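Local atomic coordinates of enterobactin synthetase component F-related protein (Vibrio cholerae serotype O1, PDB entry 4OXI), a protein that probably uses ATP to activate glycine as glycyl-adenylate, serving a lipopolysaccharide modification pathway that underlies resistance to antimicrobial peptides. Residues T512-D517 / K542-I547; A497-P502 / A562-L567; Q221-T226 / R477-E482; N128-T133 / N536-P541. All coordinates share one frame; numbering follows the deposited sequence.

Contact 1 of 4, residues T512-D517 / K542-I547; sequences TVAFVD and KRWYAI
A514 and Y545 sit at the middle of a run of backbone hydrogen bonds between the parallel strands 512-516 and 543-546. A514 N gives its hydrogen to R543 O, and A514 O takes the one from Y545 N, both at 2.8 Å. The alternation continues through V516 N to Y545 O and I547 N to V516 O (2.9 Å), while K542 N reaches back to T512 O at the other end. The two strand directions differ by 18°. Several CA-H groups lean on the same carbonyls, F515 CA lying 3.3 Å from Y545 O.

The apolar contacts fall on two faces. On one, F515 and Y545 run side by side, their CG atoms both anti to the carbonyl carbon (chi1 -67° and -60°). The rings are near parallel but slid so far apart that they barely overlap, with centroids 5.1 Å apart. The slide brings F515 CD1 to 3.5 Å from Y545 CB. I547 CG2 also comes near F515 CD1, and V513 CG1 lies along R543 CB. On the other face, A514 CB sits over the six-membered ring of W544 in a CH-pi contact, 4.2 Å from its centroid.

Among the polar side chains, exposed R543 donates from NH1 to Y545 OH (2.9 Å), tying down the outer end of the tyrosine. Buried D517 has its carboxylate satisfied by S495 N and H519 N.

Helix 524-531 links the strands in a beta-alpha-beta unit and touches V516 and W544. Directional bonding thus fixes the strand alignment, while the F515 face supplies an oily surface that helix 560-568 covers.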
# COMPACT_ATOMS: atom_id res chain seq x y z
N THR A 512 -13.85 -6.34 13.46
CA THR A 512 -13.54 -6.34 14.90
C THR A 512 -14.83 -6.34 15.72
O THR A 512 -15.89 -5.93 15.22
CB THR A 512 -12.72 -5.10 15.33
OG1 THR A 512 -13.46 -3.90 15.07
CG2 THR A 512 -11.37 -5.05 14.61
N VAL A 513 -14.75 -6.79 16.96
CA VAL A 513 -15.85 -6.58 17.90
C VAL A 513 -15.31 -5.95 19.18
O VAL A 513 -14.13 -6.11 19.53
CB VAL A 513 -16.63 -7.89 18.23
CG1 VAL A 513 -17.13 -8.56 16.96
CG2 VAL A 513 -15.78 -8.84 19.01
N ALA A 514 -16.17 -5.21 19.88
CA ALA A 514 -15.74 -4.54 21.10
C ALA A 514 -16.40 -5.14 22.35
O ALA A 514 -17.59 -5.45 22.34
CB ALA A 514 -16.03 -3.05 21.00
N PHE A 515 -15.61 -5.33 23.41
CA PHE A 515 -16.12 -5.67 24.73
C PHE A 515 -15.89 -4.50 25.67
O PHE A 515 -14.76 -3.99 25.77
CB PHE A 515 -15.42 -6.90 25.31
CG PHE A 515 -15.71 -8.16 24.57
CD1 PHE A 515 -16.72 -9.01 24.99
CD2 PHE A 515 -14.97 -8.51 23.44
CE1 PHE A 515 -17.00 -10.18 24.31
CE2 PHE A 515 -15.24 -9.69 22.75
CZ PHE A 515 -16.26 -10.53 23.19
N VAL A 516 -16.94 -4.04 26.33
CA VAL A 516 -16.81 -2.99 27.33
C VAL A 516 -17.32 -3.51 28.66
O VAL A 516 -18.04 -4.51 28.71
CB VAL A 516 -17.58 -1.74 26.93
CG1 VAL A 516 -17.07 -1.21 25.58
CG2 VAL A 516 -19.08 -2.04 26.86
N ASP A 517 -16.94 -2.87 29.75
CA ASP A 517 -17.39 -3.32 31.06
C ASP A 517 -18.89 -3.06 31.24
O ASP A 517 -19.53 -2.40 30.40
CB ASP A 517 -16.57 -2.66 32.16
CG ASP A 517 -16.69 -1.15 32.15
OD1 ASP A 517 -17.83 -0.64 32.26
OD2 ASP A 517 -15.65 -0.47 32.04
N LYS A 542 -18.15 -4.02 14.76
CA LYS A 542 -19.46 -4.34 14.18
C LYS A 542 -20.38 -4.93 15.23
O LYS A 542 -21.59 -4.98 15.05
CB LYS A 542 -19.32 -5.33 13.02
CG LYS A 542 -18.42 -4.88 11.89
CD LYS A 542 -18.74 -3.45 11.48
CE LYS A 542 -17.75 -2.93 10.43
NZ LYS A 542 -17.69 -1.44 10.48
N ARG A 543 -19.80 -5.41 16.32
CA ARG A 543 -20.58 -5.96 17.43
C ARG A 543 -20.01 -5.48 18.75
O ARG A 543 -18.78 -5.39 18.91
CB ARG A 543 -20.57 -7.48 17.41
CG ARG A 543 -21.35 -8.12 16.28
CD ARG A 543 -21.02 -9.60 16.21
NE ARG A 543 -21.97 -10.33 15.38
CZ ARG A 543 -22.93 -11.10 15.87
NH1 ARG A 543 -23.08 -11.24 17.18
NH2 ARG A 543 -23.75 -11.73 15.03
N TRP A 544 -20.90 -5.20 19.69
CA TRP A 544 -20.54 -4.63 20.97
C TRP A 544 -21.10 -5.50 22.09
O TRP A 544 -22.26 -5.91 22.04
CB TRP A 544 -21.11 -3.22 21.07
CG TRP A 544 -20.62 -2.34 19.99
CD1 TRP A 544 -20.94 -2.41 18.66
CD2 TRP A 544 -19.69 -1.25 20.12
NE1 TRP A 544 -20.26 -1.44 17.96
CE2 TRP A 544 -19.50 -0.71 18.83
CE3 TRP A 544 -19.02 -0.68 21.20
CZ2 TRP A 544 -18.65 0.37 18.60
CZ3 TRP A 544 -18.18 0.40 20.96
CH2 TRP A 544 -18.01 0.91 19.68
N TYR A 545 -20.26 -5.82 23.07
CA TYR A 545 -20.68 -6.64 24.20
C TYR A 545 -20.36 -5.94 25.52
O TYR A 545 -19.27 -5.36 25.68
CB TYR A 545 -20.01 -8.02 24.14
CG TYR A 545 -20.33 -8.82 22.88
CD1 TYR A 545 -21.33 -9.77 22.88
CD2 TYR A 545 -19.63 -8.61 21.70
CE1 TYR A 545 -21.64 -10.51 21.74
CE2 TYR A 545 -19.93 -9.33 20.55
CZ TYR A 545 -20.94 -10.28 20.58
OH TYR A 545 -21.26 -11.01 19.45
N ALA A 546 -21.32 -5.95 26.44
CA ALA A 546 -21.09 -5.53 27.81
C ALA A 546 -20.82 -6.80 28.61
O ALA A 546 -21.70 -7.66 28.73
CB ALA A 546 -22.30 -4.78 28.37
N ILE A 547 -19.60 -6.93 29.13
CA ILE A 547 -19.19 -8.17 29.77
C ILE A 547 -18.65 -7.86 31.16
O ILE A 547 -18.00 -6.83 31.36
CB ILE A 547 -18.14 -8.93 28.89
CG1 ILE A 547 -17.93 -10.36 29.39
CG2 ILE A 547 -16.82 -8.17 28.82
CD1 ILE A 547 -17.05 -11.21 28.48

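Contact 2 of 4, residues A497-P502 / A562-L567; sequences AIVPWP and ALQQQL
W501 lays one face of its indole on L567, with CZ3 3.4 Å from Q564 O. L567 CB stands over the centre of the six-membered ring, 3.9 Å from the centroid, a CH-pi contact only 17° off the ring normal. L567 CD1 follows over the pyrrole part, 3.8 Å from W501 CG. P502, joined to W501 by a cis peptide, folds its CB over the opposite face, so the indole is held between a proline and a leucine.

Further along the strand, V499 splits its two methyls between neighbouring helix residues. With CG1 anti to the backbone N (chi1 178°), that branch presses on Q564 CG at 3.5 Å, and CG2 meets L563 CD1 at 3.8 Å. Q564 belongs to this tight part: its extended chain carries NE2 on to P500 O, a hydrogen bond of 2.9 Å lying in both the carbonyl plane and the amide plane. It is the one hydrogen bond between the two segments.

Packing is lighter at A497, whose CB touches L563 CD1 at 4.0 Å, and the far side of the helix carries the exposed Q565 and Q566. I498 points from the strand the other way, into helix 480-491.

With L563 and L567 turned to the sheet, Q565 and Q566 to solvent, and Q564 reaching across the edge, helix 560-568 crosses strand 497-500 steeply (65°) and covers one face of the three-stranded sheet in the small C-terminal domain of an adenylation enzyme.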
# COMPACT_ATOMS: atom_id res chain seq x y z
N ALA A 497 -11.83 -4.23 25.43
CA ALA A 497 -11.01 -5.13 24.60
C ALA A 497 -11.51 -5.11 23.16
O ALA A 497 -12.73 -5.14 22.91
CB ALA A 497 -11.04 -6.54 25.15
N ILE A 498 -10.58 -5.04 22.20
CA ILE A 498 -10.95 -5.09 20.79
C ILE A 498 -10.48 -6.43 20.23
O ILE A 498 -9.32 -6.79 20.39
CB ILE A 498 -10.33 -3.93 19.98
CG1 ILE A 498 -10.62 -2.59 20.65
CG2 ILE A 498 -10.83 -3.94 18.55
CD1 ILE A 498 -12.11 -2.16 20.61
N VAL A 499 -11.38 -7.18 19.61
CA VAL A 499 -11.08 -8.53 19.17
C VAL A 499 -11.33 -8.66 17.68
O VAL A 499 -12.40 -8.29 17.20
CB VAL A 499 -11.96 -9.56 19.90
CG1 VAL A 499 -11.65 -10.95 19.40
CG2 VAL A 499 -11.74 -9.47 21.40
N PRO A 500 -10.33 -9.18 16.93
CA PRO A 500 -10.55 -9.50 15.52
C PRO A 500 -11.59 -10.61 15.41
O PRO A 500 -11.39 -11.67 16.01
CB PRO A 500 -9.19 -10.03 15.06
CG PRO A 500 -8.20 -9.44 16.04
CD PRO A 500 -8.94 -9.42 17.35
N TRP A 501 -12.66 -10.36 14.67
CA TRP A 501 -13.77 -11.30 14.54
C TRP A 501 -14.76 -10.79 13.50
O TRP A 501 -15.05 -9.59 13.48
CB TRP A 501 -14.49 -11.46 15.88
CG TRP A 501 -15.46 -12.58 15.86
CD1 TRP A 501 -16.80 -12.52 15.57
CD2 TRP A 501 -15.15 -13.96 16.08
NE1 TRP A 501 -17.34 -13.78 15.61
CE2 TRP A 501 -16.35 -14.69 15.92
CE3 TRP A 501 -13.98 -14.65 16.39
CZ2 TRP A 501 -16.41 -16.07 16.08
CZ3 TRP A 501 -14.03 -16.03 16.54
CH2 TRP A 501 -15.24 -16.73 16.39
N PRO A 502 -15.30 -11.68 12.66
CA PRO A 502 -15.06 -13.14 12.62
C PRO A 502 -13.76 -13.52 11.91
O PRO A 502 -13.13 -12.70 11.25
CB PRO A 502 -16.27 -13.68 11.83
CG PRO A 502 -16.73 -12.52 10.98
CD PRO A 502 -16.36 -11.26 11.72
N ALA A 562 -9.42 -16.36 24.10
CA ALA A 562 -10.55 -16.81 24.92
C ALA A 562 -11.84 -16.09 24.52
O ALA A 562 -12.92 -16.70 24.45
CB ALA A 562 -10.25 -16.60 26.40
N LEU A 563 -11.72 -14.79 24.25
CA LEU A 563 -12.84 -14.02 23.76
C LEU A 563 -13.27 -14.54 22.38
O LEU A 563 -14.47 -14.62 22.08
CB LEU A 563 -12.48 -12.53 23.73
CG LEU A 563 -12.38 -11.85 25.10
CD1 LEU A 563 -11.68 -10.50 25.01
CD2 LEU A 563 -13.78 -11.68 25.72
N GLN A 564 -12.30 -14.92 21.56
CA GLN A 564 -12.60 -15.53 20.26
C GLN A 564 -13.36 -16.84 20.44
O GLN A 564 -14.39 -17.06 19.79
CB GLN A 564 -11.33 -15.67 19.40
CG GLN A 564 -10.84 -14.31 18.91
CD GLN A 564 -9.53 -14.32 18.16
OE1 GLN A 564 -8.62 -15.08 18.47
NE2 GLN A 564 -9.42 -13.44 17.17
N GLN A 565 -12.88 -17.69 21.35
CA GLN A 565 -13.56 -18.94 21.66
C GLN A 565 -14.98 -18.69 22.14
O GLN A 565 -15.92 -19.38 21.73
CB GLN A 565 -12.79 -19.72 22.73
CG GLN A 565 -11.34 -20.01 22.40
CD GLN A 565 -10.62 -20.73 23.53
OE1 GLN A 565 -11.20 -21.57 24.23
NE2 GLN A 565 -9.34 -20.41 23.72
N GLN A 566 -15.14 -17.69 23.00
CA GLN A 566 -16.47 -17.37 23.52
C GLN A 566 -17.40 -16.96 22.40
O GLN A 566 -18.53 -17.43 22.33
CB GLN A 566 -16.40 -16.28 24.58
CG GLN A 566 -17.78 -15.80 25.00
CD GLN A 566 -17.77 -15.01 26.30
OE1 GLN A 566 -16.83 -15.13 27.10
NE2 GLN A 566 -18.80 -14.21 26.51
N LEU A 567 -16.92 -16.08 21.53
CA LEU A 567 -17.71 -15.60 20.40
C LEU A 567 -18.12 -16.73 19.45
O LEU A 567 -19.22 -16.71 18.88
CB LEU A 567 -16.93 -14.53 19.63
CG LEU A 567 -16.80 -13.17 20.30
CD1 LEU A 567 -15.68 -12.38 19.64
CD2 LEU A 567 -18.10 -12.43 20.19

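Contact 3 of 4, residues Q221-T226 / R477-E482; sequences QTSGST and RVELEE. With GAP (glycyl-adenosine-5'-phosphate), chain B.
S223 OG is used in both directions: it accepts the hydrogen of E479 N at 2.8 Å and gives its own to E482 OE1 at 2.7 Å. The hydroxyl is turned anti to the backbone N of S223 (chi1 165°), which brings it over the start of the helix, where E479 holds the N-cap position. E482 OE1 is approached on its anti side, 28° out of the carboxylate plane. The other carboxylate oxygen, E482 OE2, receives a weak bond from a water that in turn accepts from G224 N.

A second water joins three groups. It donates to S223 O (2.6 Å) and E479 OE2 (2.8 Å), and accepts from R477 NE. Segment 221-226 belongs to the glycine- and serine-rich signature loop of AMP-binding enzymes, and 477-482 to the conserved motif early in the small C-terminal domain, so the two waters and S223 join two elements of the family.

R477 distributes its remaining donors over two acidic partners. NH1 bonds to phosphate oxygen O1A of glycyl-adenosine-5'-phosphate at 2.6 Å, near the guanidinium plane, while NH2 forms a salt bridge with E364. T222 lies over one face of the same group; its OG1 comes within 2.9 Å of R477 NE, at an angle too poor for a hydrogen bond. S225 O and E481 O both lie in hydrogen-bonding contact with T485 OG1, and S225 O is also 3.5 Å from E482 CA in a CA-H...O contact.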
# COMPACT_ATOMS: atom_id res chain seq x y z
N GLN A 221 0.38 6.71 5.01
CA GLN A 221 0.12 6.75 6.43
C GLN A 221 -0.44 5.44 6.95
O GLN A 221 -1.06 4.66 6.22
CB GLN A 221 -0.75 7.94 6.83
CG GLN A 221 -2.05 8.10 6.11
CD GLN A 221 -2.84 9.32 6.61
OE1 GLN A 221 -2.32 10.46 6.68
NE2 GLN A 221 -4.10 9.09 6.97
N THR A 222 -0.17 5.18 8.21
CA THR A 222 -0.58 3.95 8.81
C THR A 222 -1.09 4.24 10.21
O THR A 222 -0.89 5.33 10.74
CB THR A 222 0.57 2.92 8.84
OG1 THR A 222 0.06 1.65 9.28
CG2 THR A 222 1.68 3.37 9.76
N SER A 223 -1.76 3.26 10.79
CA SER A 223 -2.37 3.35 12.11
C SER A 223 -1.34 3.62 13.21
O SER A 223 -0.30 2.96 13.29
CB SER A 223 -3.09 2.03 12.38
OG SER A 223 -3.41 1.89 13.75
N GLY A 224 -1.63 4.62 14.05
CA GLY A 224 -0.83 4.87 15.24
C GLY A 224 -1.62 4.55 16.50
O GLY A 224 -2.82 4.82 16.56
N SER A 225 -0.96 3.97 17.50
CA SER A 225 -1.63 3.56 18.75
C SER A 225 -2.52 4.62 19.44
O SER A 225 -3.51 4.27 20.08
CB SER A 225 -0.62 3.03 19.76
OG SER A 225 0.01 1.86 19.26
N THR A 226 -2.18 5.89 19.30
CA THR A 226 -2.93 6.94 19.98
C THR A 226 -4.01 7.51 19.07
O THR A 226 -4.78 8.38 19.49
CB THR A 226 -2.02 8.10 20.43
OG1 THR A 226 -1.77 8.97 19.31
CG2 THR A 226 -0.70 7.58 20.98
N ARG A 477 -3.96 -2.90 7.35
CA ARG A 477 -3.15 -2.78 8.56
C ARG A 477 -3.79 -1.86 9.61
O ARG A 477 -4.23 -0.76 9.30
CB ARG A 477 -1.79 -2.21 8.17
CG ARG A 477 -0.83 -1.94 9.32
CD ARG A 477 0.53 -1.53 8.78
NE ARG A 477 1.37 -0.88 9.78
CZ ARG A 477 2.67 -0.64 9.62
NH1 ARG A 477 3.30 -1.00 8.50
NH2 ARG A 477 3.35 -0.04 10.59
N VAL A 478 -3.83 -2.31 10.86
CA VAL A 478 -4.31 -1.45 11.94
C VAL A 478 -3.73 -1.88 13.28
O VAL A 478 -3.45 -3.06 13.49
CB VAL A 478 -5.86 -1.43 12.00
CG1 VAL A 478 -6.39 -2.79 12.40
CG2 VAL A 478 -6.37 -0.33 12.95
N GLU A 479 -3.54 -0.92 14.19
CA GLU A 479 -3.19 -1.24 15.58
C GLU A 479 -4.47 -1.44 16.39
O GLU A 479 -5.30 -0.54 16.47
CB GLU A 479 -2.37 -0.09 16.19
CG GLU A 479 -1.12 0.33 15.41
CD GLU A 479 0.04 -0.64 15.58
OE1 GLU A 479 -0.08 -1.56 16.43
OE2 GLU A 479 1.06 -0.49 14.88
N LEU A 480 -4.63 -2.61 17.00
CA LEU A 480 -5.79 -2.85 17.85
C LEU A 480 -5.87 -1.80 18.95
O LEU A 480 -6.97 -1.44 19.37
CB LEU A 480 -5.75 -4.26 18.46
CG LEU A 480 -6.07 -5.37 17.45
CD1 LEU A 480 -6.09 -6.73 18.13
CD2 LEU A 480 -7.37 -5.11 16.74
N GLU A 481 -4.72 -1.27 19.37
CA GLU A 481 -4.69 -0.20 20.37
C GLU A 481 -5.26 1.12 19.86
O GLU A 481 -5.78 1.91 20.65
CB GLU A 481 -3.28 0.02 20.92
CG GLU A 481 -2.80 -1.09 21.83
CD GLU A 481 -1.94 -2.11 21.10
OE1 GLU A 481 -1.29 -2.93 21.78
OE2 GLU A 481 -1.91 -2.07 19.84
N GLU A 482 -5.16 1.40 18.56
CA GLU A 482 -5.80 2.61 18.04
C GLU A 482 -7.32 2.50 18.21
O GLU A 482 -7.98 3.46 18.60
CB GLU A 482 -5.43 2.91 16.58
CG GLU A 482 -6.22 4.12 16.03
CD GLU A 482 -6.06 4.37 14.51
OE1 GLU A 482 -5.53 3.49 13.79
OE2 GLU A 482 -6.48 5.45 14.05
N GAP B . 3.80 -3.60 2.01
CA GAP B . 2.89 -4.79 2.05
C GAP B . 2.12 -4.72 3.35
O GAP B . 1.27 -5.54 3.66
PA GAP B . 1.76 -3.27 5.66
O1A GAP B . 2.73 -2.28 6.27
O2A GAP B . 0.30 -2.89 5.46
O3A GAP B . 2.44 -3.63 4.25
C5' GAP B . 3.14 -5.05 6.99
O5' GAP B . 1.86 -4.60 6.55
C4' GAP B . 2.96 -6.29 7.85
O4' GAP B . 2.13 -7.23 7.16
C3' GAP B . 4.24 -7.05 8.09
O3' GAP B . 4.98 -6.49 9.17
C2' GAP B . 3.73 -8.45 8.37
O2' GAP B . 3.20 -8.53 9.68
C1' GAP B . 2.51 -8.56 7.50
N9 GAP B . 2.86 -9.28 6.25
C8 GAP B . 3.17 -8.71 5.08
N7 GAP B . 3.42 -9.64 4.13
C5 GAP B . 3.28 -10.85 4.71
C6 GAP B . 3.43 -12.26 4.28
N6 GAP B . 3.75 -12.57 3.00
N1 GAP B . 3.20 -13.22 5.21
C2 GAP B . 2.87 -12.93 6.49
N3 GAP B . 2.72 -11.66 6.94
C4 GAP B . 2.91 -10.61 6.11
O HOH W 1 0.50 0.62 12.35
O HOH W 2 -4.00 6.49 13.38

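Contact 4 of 4, residues N128-T133 / N536-P541; sequences NARATT and NPTFVP
N128 to A131 form a type I beta turn that faces N536 and the short helical bend at 537-539, and each asparagine also closes an Asx turn on its own side. N128 OD1 accepts from R130 N at 2.9 Å, in the carbonyl plane and on a lone pair. N536 OD1 accepts twice, from T538 N and T538 OG1, both at 3.0 Å, which holds its amide steady.

Beside the two amides, whose planes are 68° apart, lies one water. It donates to N128 OD1, and accepts from R130 NE and from N536 ND2 (3.1 Å), so one molecule links three side chains across the contact. R130 bends at chi3 (-65°) and so lays its guanidinium flat against P537, whose CG stands 3.5 Å above the plane and over its centre. The edge of the group turns to T538, with R130 NH1 3.0 Å from T538 OG1.

R130 is exposed, and the contact as a whole lies at the surface. This small, polar, water-mediated patch between two loops is one of the places where the large N-terminal part and the small C-terminal domain meet, consistent with an interface that is remade when the C-terminal domain rotates, as in relatives of this family.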
# COMPACT_ATOMS: atom_id res chain seq x y z
N ASN A 128 -7.23 8.64 1.73
CA ASN A 128 -8.16 7.51 1.81
C ASN A 128 -9.53 7.87 1.25
O ASN A 128 -10.03 8.96 1.50
CB ASN A 128 -8.28 7.02 3.25
CG ASN A 128 -8.89 5.64 3.34
OD1 ASN A 128 -10.07 5.45 3.05
ND2 ASN A 128 -8.08 4.66 3.73
N ALA A 129 -10.13 6.95 0.49
CA ALA A 129 -11.45 7.20 -0.12
C ALA A 129 -12.53 7.47 0.92
O ALA A 129 -13.55 8.10 0.62
CB ALA A 129 -11.87 6.03 -1.03
N ARG A 130 -12.31 7.00 2.13
CA ARG A 130 -13.30 7.20 3.19
C ARG A 130 -12.78 8.05 4.36
O ARG A 130 -13.32 8.01 5.45
CB ARG A 130 -13.86 5.85 3.65
CG ARG A 130 -14.52 5.13 2.47
CD ARG A 130 -15.32 3.91 2.87
NE ARG A 130 -14.46 2.88 3.42
CZ ARG A 130 -14.90 1.72 3.92
NH1 ARG A 130 -14.03 0.84 4.40
NH2 ARG A 130 -16.21 1.46 3.93
N ALA A 131 -11.72 8.82 4.11
CA ALA A 131 -11.27 9.79 5.11
C ALA A 131 -12.28 10.91 5.20
O ALA A 131 -12.84 11.37 4.19
CB ALA A 131 -9.91 10.34 4.74
N THR A 132 -12.49 11.38 6.42
CA THR A 132 -13.37 12.51 6.68
C THR A 132 -12.65 13.79 6.37
O THR A 132 -11.41 13.83 6.23
CB THR A 132 -13.77 12.57 8.16
OG1 THR A 132 -12.62 12.89 8.95
CG2 THR A 132 -14.37 11.24 8.61
N THR A 133 -13.44 14.85 6.27
CA THR A 133 -12.92 16.19 6.07
C THR A 133 -11.82 16.50 7.06
O THR A 133 -10.74 16.97 6.69
CB THR A 133 -14.06 17.19 6.23
OG1 THR A 133 -15.00 16.96 5.18
CG2 THR A 133 -13.54 18.61 6.13
N ASN A 536 -11.65 4.54 10.20
CA ASN A 536 -12.13 3.99 8.94
C ASN A 536 -13.17 2.90 9.24
O ASN A 536 -12.97 2.10 10.14
CB ASN A 536 -10.94 3.40 8.18
CG ASN A 536 -11.30 2.93 6.79
OD1 ASN A 536 -11.90 1.86 6.61
ND2 ASN A 536 -10.93 3.73 5.79
N PRO A 537 -14.28 2.88 8.47
CA PRO A 537 -15.40 1.93 8.63
C PRO A 537 -14.95 0.48 8.81
O PRO A 537 -15.59 -0.29 9.53
CB PRO A 537 -16.16 2.06 7.31
CG PRO A 537 -15.92 3.47 6.89
CD PRO A 537 -14.52 3.83 7.36
N THR A 538 -13.86 0.11 8.15
CA THR A 538 -13.34 -1.24 8.22
C THR A 538 -12.99 -1.60 9.66
O THR A 538 -13.20 -2.74 10.09
CB THR A 538 -12.07 -1.38 7.36
OG1 THR A 538 -12.39 -1.05 6.00
CG2 THR A 538 -11.51 -2.81 7.42
N PHE A 539 -12.49 -0.62 10.39
CA PHE A 539 -11.99 -0.84 11.73
C PHE A 539 -13.05 -0.63 12.81
O PHE A 539 -12.86 -1.04 13.96
CB PHE A 539 -10.78 0.07 11.98
CG PHE A 539 -9.70 -0.08 10.94
CD1 PHE A 539 -9.40 -1.33 10.39
CD2 PHE A 539 -8.99 1.03 10.49
CE1 PHE A 539 -8.40 -1.46 9.41
CE2 PHE A 539 -7.99 0.91 9.51
CZ PHE A 539 -7.70 -0.33 8.97
N VAL A 540 -14.18 0.00 12.46
CA VAL A 540 -15.23 0.24 13.45
C VAL A 540 -15.83 -1.10 13.88
O VAL A 540 -16.24 -1.90 13.03
CB VAL A 540 -16.34 1.17 12.92
CG1 VAL A 540 -17.42 1.36 13.97
CG2 VAL A 540 -15.76 2.53 12.55
N PRO A 541 -15.86 -1.36 15.20
CA PRO A 541 -16.40 -2.63 15.71
C PRO A 541 -17.84 -2.82 15.23
O PRO A 541 -18.63 -1.87 15.28
CB PRO A 541 -16.34 -2.45 17.23
CG PRO A 541 -15.23 -1.44 17.44
CD PRO A 541 -15.37 -0.48 16.29
O HOH W 3 -11.44 2.81 2.87

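Contacts 1 and 2 build one small sheet-and-helix unit: strands 496-500 and 512-516 are neighbours, joined by V513 N to V499 O, and L567 packs on V513 and Y545 as well as on W501. Both are partly buried and mainly apolar, contact 1 adding regular backbone bonding. Contacts 3 and 4 instead bring loops of the N-terminal part against the C-terminal domain, with polar groups and waters. Contact 3 is the more buried and reaches the ligand; contact 4 is at the surface. F539 of 536-541 packs on V478, and K542 NZ bonds to P537 O, joining contact 4 to contacts 3 and 1.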